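Local coordinates for extracellular solute-binding protein, family 5 (Chelativorans sp., PDB 6WM6) that binds EDTA and probably other aminopolycarboxylates in the periplasm, as the solute-binding component of an ABC uptake system, at residues A[474-479]-A[490-495]; A[354-359]-A[513-518]. All coordinates share one frame; numbering follows the deposited sequence.

Interaction 1: A[474-479]-A[490-495]; sequences IFLRDT and KIEEII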
loop_
_atom_site.group_PDB
_atom_site.type_symbol
_atom_site.label_atom_id
_atom_site.label_comp_id
_atom_site.label_asym_id
_atom_site.label_seq_id
_atom_site.Cartn_x
_atom_site.Cartn_y
_atom_site.Cartn_z
ATOM N N ILE A 474 2.520 -5.046 11.757
ATOM C CA ILE A 474 1.311 -5.849 11.810
ATOM C C ILE A 474 1.343 -6.849 12.958
ATOM O O ILE A 474 0.308 -7.130 13.559
ATOM C CB ILE A 474 1.095 -6.610 10.475
ATOM C CG1 ILE A 474 0.740 -5.674 9.337
ATOM C CG2 ILE A 474 -0.004 -7.683 10.657
ATOM C CD1 ILE A 474 0.687 -6.419 8.006
ATOM N N PHE A 475 2.486 -7.482 13.226
ATOM C CA PHE A 475 2.523 -8.700 14.026
ATOM C C PHE A 475 3.077 -8.491 15.425
ATOM O O PHE A 475 3.129 -9.449 16.193
ATOM C CB PHE A 475 3.309 -9.813 13.317
ATOM C CG PHE A 475 2.702 -10.234 12.009
ATOM C CD1 PHE A 475 1.680 -11.187 11.972
ATOM C CD2 PHE A 475 3.132 -9.707 10.805
ATOM C CE1 PHE A 475 1.112 -11.571 10.773
ATOM C CE2 PHE A 475 2.564 -10.083 9.612
ATOM C CZ PHE A 475 1.536 -11.004 9.599
ATOM N N LEU A 476 3.490 -7.284 15.766
ATOM C CA LEU A 476 4.096 -7.023 17.069
ATOM C C LEU A 476 3.012 -6.611 18.047
ATOM O O LEU A 476 2.007 -5.983 17.678
ATOM C CB LEU A 476 5.148 -5.922 16.950
ATOM C CG LEU A 476 6.581 -6.318 16.568
ATOM C CD1 LEU A 476 6.644 -7.314 15.436
ATOM C CD2 LEU A 476 7.382 -5.072 16.211
ATOM N N ARG A 477 3.197 -6.989 19.302
ATOM C CA ARG A 477 2.323 -6.461 20.336
ATOM C C ARG A 477 2.390 -4.934 20.286
ATOM O O ARG A 477 3.448 -4.342 20.048
ATOM C CB ARG A 477 2.777 -6.953 21.707
ATOM C CG ARG A 477 2.658 -8.442 21.910
ATOM C CD ARG A 477 3.508 -8.880 23.094
ATOM N NE ARG A 477 4.926 -8.967 22.750
ATOM C CZ ARG A 477 5.881 -9.327 23.602
ATOM N NH1 ARG A 477 5.574 -9.631 24.856
ATOM N NH2 ARG A 477 7.143 -9.382 23.201
ATOM N N ASP A 478 1.244 -4.293 20.449
ATOM C CA ASP A 478 1.189 -2.838 20.559
ATOM C C ASP A 478 1.624 -2.118 19.282
ATOM O O ASP A 478 2.177 -1.020 19.344
ATOM C CB ASP A 478 2.012 -2.330 21.751
ATOM C CG ASP A 478 1.633 -3.005 23.055
ATOM O OD1 ASP A 478 0.454 -3.390 23.210
ATOM O OD2 ASP A 478 2.516 -3.148 23.925
ATOM N N THR A 479 1.360 -2.697 18.111
ATOM C CA THR A 479 1.593 -1.999 16.853
ATOM C C THR A 479 0.275 -1.583 16.209
ATOM O O THR A 479 -0.796 -2.119 16.511
ATOM C CB THR A 479 2.430 -2.811 15.849
ATOM O OG1 THR A 479 1.945 -4.154 15.749
ATOM C CG2 THR A 479 3.898 -2.807 16.254
ATOM N N LYS A 490 8.574 -14.744 20.077
ATOM C CA LYS A 490 9.406 -15.405 19.069
ATOM C C LYS A 490 9.171 -14.823 17.677
ATOM O O LYS A 490 10.129 -14.599 16.925
ATOM C CB LYS A 490 9.139 -16.910 19.090
ATOM C CG LYS A 490 9.989 -17.737 18.136
ATOM C CD LYS A 490 11.481 -17.534 18.362
ATOM C CE LYS A 490 12.301 -18.517 17.530
ATOM N NZ LYS A 490 13.769 -18.345 17.723
ATOM N N ILE A 491 7.912 -14.563 17.319
ATOM C CA ILE A 491 7.625 -13.888 16.055
ATOM C C ILE A 491 8.327 -12.543 16.011
ATOM O O ILE A 491 8.925 -12.169 14.987
ATOM C CB ILE A 491 6.111 -13.751 15.856
ATOM C CG1 ILE A 491 5.502 -15.131 15.559
ATOM C CG2 ILE A 491 5.802 -12.739 14.727
ATOM C CD1 ILE A 491 4.004 -15.116 15.414
ATOM N N GLU A 492 8.268 -11.787 17.119
ATOM C CA GLU A 492 8.872 -10.458 17.129
ATOM C C GLU A 492 10.388 -10.549 16.980
ATOM O O GLU A 492 10.994 -9.754 16.259
ATOM C CB GLU A 492 8.476 -9.726 18.418
ATOM C CG GLU A 492 6.980 -9.641 18.569
ATOM C CD GLU A 492 6.533 -8.725 19.685
ATOM O OE1 GLU A 492 7.369 -7.965 20.212
ATOM O OE2 GLU A 492 5.336 -8.773 20.021
ATOM N N GLU A 493 11.008 -11.516 17.645
ATOM C CA GLU A 493 12.449 -11.703 17.540
ATOM C C GLU A 493 12.839 -12.036 16.104
ATOM O O GLU A 493 13.826 -11.501 15.572
ATOM C CB GLU A 493 12.890 -12.802 18.498
ATOM C CG GLU A 493 14.342 -13.239 18.370
ATOM C CD GLU A 493 14.666 -14.428 19.264
ATOM O OE1 GLU A 493 13.720 -15.082 19.758
ATOM O OE2 GLU A 493 15.865 -14.705 19.474
ATOM N N ILE A 494 12.083 -12.926 15.460
ATOM C CA ILE A 494 12.378 -13.299 14.085
ATOM C C ILE A 494 12.252 -12.105 13.155
ATOM O O ILE A 494 13.110 -11.893 12.287
ATOM C CB ILE A 494 11.446 -14.438 13.639
ATOM C CG1 ILE A 494 11.744 -15.737 14.390
ATOM C CG2 ILE A 494 11.583 -14.668 12.126
ATOM C CD1 ILE A 494 10.595 -16.708 14.370
ATOM N N ILE A 495 11.195 -11.307 13.321
ATOM C CA ILE A 495 11.003 -10.139 12.468
ATOM C C ILE A 495 12.170 -9.172 12.629
ATOM O O ILE A 495 12.671 -8.621 11.645
ATOM C CB ILE A 495 9.639 -9.477 12.761
ATOM C CG1 ILE A 495 8.497 -10.361 12.276
ATOM C CG2 ILE A 495 9.587 -8.078 12.149
ATOM C CD1 ILE A 495 7.112 -9.925 12.742
HETATM O O HOH W 1 3.576 -10.569 18.737
HETATM O O HOH W 2 6.015 -5.152 20.776
#
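Glu492 reaches out from helix 489-499 and offers one carboxylate oxygen, OE2, to two N-H groups of Arg477, joining the loop that follows helix 467-474 to the next helix. Arg477 N lies 2.9 Å from Glu492 OE2 in an almost straight bond (177°), and Arg477 NE, 2.8 Å from the same Glu492 OE2, makes the salt bridge. Both donors approach from above the carboxylate plane, and the guanidinium and carboxylate planes are turned 62° apart; Arg477 NH2 to Glu492 OE1 is a weaker bond at 3.3 Å. Two waters add donors, one linking Phe475 O to OE2, the other Arg477 O to OE1. Alongside the polar contact, Glu492 CG lies 3.9 Å from Leu476 CG, and Ile495 CD1 meets both Leu476 CD1 and Phe475 CB. A type II turn from Leu476 to Thr479, in which Thr479 OG1 donates to Leu476 O (2.7 Å), shapes the loop that presents Arg477. An alanine here removes the carboxylate that takes Arg477 N and NE, and would probably loosen the loop from the helix. Glutamate suits the place because its extended chain reaches the loop past Leu476, and the arginine's positive charge, two good N-H donors to OE2 and the waters would be expected to favour the carboxylate form.

Interaction 2: A[354-359]-A[513-518]; sequences VMFLPN and EADELA. With EDO (1,2-ethanediol), chain E.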
loop_
_atom_site.group_PDB
_atom_site.type_symbol
_atom_site.label_atom_id
_atom_site.label_comp_id
_atom_site.label_asym_id
_atom_site.label_seq_id
_atom_site.Cartn_x
_atom_site.Cartn_y
_atom_site.Cartn_z
ATOM N N VAL A 354 0.981 -14.797 4.924
ATOM C CA VAL A 354 0.617 -13.490 5.481
ATOM C C VAL A 354 1.803 -12.547 5.526
ATOM O O VAL A 354 1.685 -11.438 6.063
ATOM C CB VAL A 354 -0.100 -13.586 6.841
ATOM C CG1 VAL A 354 -1.450 -14.252 6.680
ATOM C CG2 VAL A 354 0.743 -14.298 7.877
ATOM N N MET A 355 2.929 -12.931 4.945
ATOM C CA MET A 355 4.108 -12.080 4.945
ATOM C C MET A 355 4.732 -11.846 3.584
ATOM O O MET A 355 5.525 -10.896 3.448
ATOM C CB MET A 355 5.161 -12.612 5.900
ATOM C CG MET A 355 4.636 -12.505 7.339
ATOM S SD MET A 355 5.846 -12.947 8.546
ATOM C CE MET A 355 4.800 -12.962 9.994
ATOM N N PHE A 356 4.393 -12.645 2.583
ATOM C CA PHE A 356 4.974 -12.551 1.252
ATOM C C PHE A 356 3.872 -12.662 0.210
ATOM O O PHE A 356 3.001 -13.531 0.302
ATOM C CB PHE A 356 5.932 -13.731 0.998
ATOM C CG PHE A 356 7.009 -13.889 2.039
ATOM C CD1 PHE A 356 8.136 -13.071 2.032
ATOM C CD2 PHE A 356 6.917 -14.873 2.997
ATOM C CE1 PHE A 356 9.142 -13.251 2.972
ATOM C CE2 PHE A 356 7.920 -15.048 3.943
ATOM C CZ PHE A 356 9.030 -14.237 3.922
ATOM N N LEU A 357 3.940 -11.806 -0.809
ATOM C CA LEU A 357 3.115 -11.990 -1.998
ATOM C C LEU A 357 3.625 -13.201 -2.772
ATOM O O LEU A 357 4.787 -13.612 -2.614
ATOM C CB LEU A 357 3.193 -10.756 -2.885
ATOM C CG LEU A 357 2.666 -9.446 -2.287
ATOM C CD1 LEU A 357 3.049 -8.283 -3.229
ATOM C CD2 LEU A 357 1.180 -9.471 -2.068
ATOM N N PRO A 358 2.801 -13.760 -3.665
ATOM C CA PRO A 358 3.221 -14.972 -4.394
ATOM C C PRO A 358 4.489 -14.804 -5.203
ATOM O O PRO A 358 5.159 -15.822 -5.474
ATOM C CB PRO A 358 2.006 -15.274 -5.289
ATOM C CG PRO A 358 0.844 -14.785 -4.459
ATOM C CD PRO A 358 1.353 -13.494 -3.824
ATOM N N ASN A 359 4.852 -13.589 -5.597
ATOM C CA ASN A 359 6.059 -13.371 -6.381
ATOM C C ASN A 359 7.284 -12.978 -5.556
ATOM O O ASN A 359 8.358 -12.772 -6.128
ATOM C CB ASN A 359 5.824 -12.313 -7.464
ATOM C CG ASN A 359 5.517 -10.960 -6.897
ATOM O OD1 ASN A 359 4.643 -10.819 -6.044
ATOM N ND2 ASN A 359 6.220 -9.934 -7.384
ATOM N N GLU A 513 10.187 -18.270 9.005
ATOM C CA GLU A 513 9.828 -18.907 10.269
ATOM C C GLU A 513 8.697 -18.171 10.965
ATOM O O GLU A 513 7.814 -18.799 11.578
ATOM C CB GLU A 513 11.063 -19.011 11.170
ATOM C CG GLU A 513 10.801 -19.847 12.408
ATOM C CD GLU A 513 11.969 -19.898 13.385
ATOM O OE1 GLU A 513 13.031 -19.277 13.129
ATOM O OE2 GLU A 513 11.820 -20.573 14.435
ATOM N N ALA A 514 8.694 -16.843 10.894
ATOM C CA ALA A 514 7.611 -16.074 11.496
ATOM C C ALA A 514 6.307 -16.288 10.744
ATOM O O ALA A 514 5.247 -16.347 11.357
ATOM C CB ALA A 514 7.962 -14.590 11.523
ATOM N N ASP A 515 6.360 -16.419 9.423
ATOM C CA ASP A 515 5.166 -16.716 8.644
ATOM C C ASP A 515 4.567 -18.047 9.072
ATOM O O ASP A 515 3.339 -18.173 9.214
ATOM C CB ASP A 515 5.525 -16.709 7.155
ATOM C CG ASP A 515 4.348 -16.515 6.218
ATOM O OD1 ASP A 515 3.270 -15.998 6.611
ATOM O OD2 ASP A 515 4.510 -16.861 5.029
ATOM N N GLU A 516 5.409 -19.060 9.301
ATOM C CA GLU A 516 4.922 -20.358 9.771
ATOM C C GLU A 516 4.211 -20.207 11.108
ATOM O O GLU A 516 3.100 -20.713 11.296
ATOM C CB GLU A 516 6.094 -21.346 9.899
ATOM C CG GLU A 516 6.883 -21.606 8.609
ATOM C CD GLU A 516 6.269 -22.595 7.652
ATOM O OE1 GLU A 516 5.280 -23.257 8.002
ATOM O OE2 GLU A 516 6.810 -22.737 6.516
ATOM N N LEU A 517 4.841 -19.524 12.063
ATOM C CA LEU A 517 4.241 -19.359 13.392
ATOM C C LEU A 517 2.965 -18.534 13.316
ATOM O O LEU A 517 2.001 -18.803 14.034
ATOM C CB LEU A 517 5.249 -18.716 14.333
ATOM C CG LEU A 517 6.484 -19.551 14.668
ATOM C CD1 LEU A 517 7.491 -18.730 15.459
ATOM C CD2 LEU A 517 6.113 -20.820 15.432
ATOM N N ALA A 518 2.939 -17.500 12.492
ATOM C CA ALA A 518 1.737 -16.690 12.366
ATOM C C ALA A 518 0.589 -17.517 11.805
ATOM O O ALA A 518 -0.553 -17.390 12.247
ATOM C CB ALA A 518 2.028 -15.485 11.485
HETATM C C1 EDO E . 4.150 -7.060 -6.404
HETATM O O1 EDO E . 4.425 -7.323 -7.783
HETATM C C2 EDO E . 2.882 -6.211 -6.329
HETATM O O2 EDO E . 2.944 -5.314 -7.447
#
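The ring of Phe356 has the CB of Met355 over one face, 4.0 Å above its plane and offset toward the rim. Asp515 OD2 lies at the ring's edge, near its plane, 3.7 Å from Phe356 CD2, where the C-H groups carry a slight positive charge; the carboxylate is turned 73° from the ring. The other carboxylate oxygen, OD1, accepts the backbone N-H of Val354 on its syn lone pair, with Val354 N to Asp515 OD1 at 3.1 Å and an angle of 153°. The short aspartate, its CG anti to the backbone N (chi1 -159°), is enough to bridge from helix 504-521 to the loop where the backbones come close. Met355 slides past it in the opposite direction: an extended chain brings Met355 SD against the backbone at Asp515, 3.6 Å from Asp515 N, and sets the methyl CE of Met355 3.9 Å from Ala514 CB and 4.0 Å from Ala518 CB. Val354 CG2 comes to the same Ala518 CB, also at 4.0 Å. Alanines suit these two positions, one helical turn apart, since their single methyls let the loop's larger side chains lie near the helix. Outside the pair, OD2 of Asp515 is hydrogen-bonded to Ser353 OG and salt-bridged to Arg366; Ser353 OG accepts the backbone N-H groups of Met355 and Phe356, a second-shell group that positions the carboxylate. The bonds tie the loop to helix 504-521 amid apolar packing, and the arginine and N-H would probably favour the ionised form of this buried carboxylate.

Overall arrangement
The centres of the two interactions lie about 13 Å apart; interaction 1 uses helix 489-499 and interaction 2 the following helix 504-521. The Phe475 ring of interaction 1 packs on both Val354 and Met355 of interaction 2, with Phe475 CZ 3.6 Å from Val354 O and Phe475 CE2 3.7 Å from Met355 CE. The helices meet directly too, Ile494 CG2 lying 3.7 Å from Ala514 CB. Along the chain, the shorter link 474-495 falls within the span bridged by 354-518. Each has a helix carboxylate accepting loop N-H donors, one of them in interaction 2, partly buried in the first and fully buried in the second. The ethanediol near Leu357 and Asn359, weakly bonded to Asn359 ND2, probably comes from the crystallisation liquor.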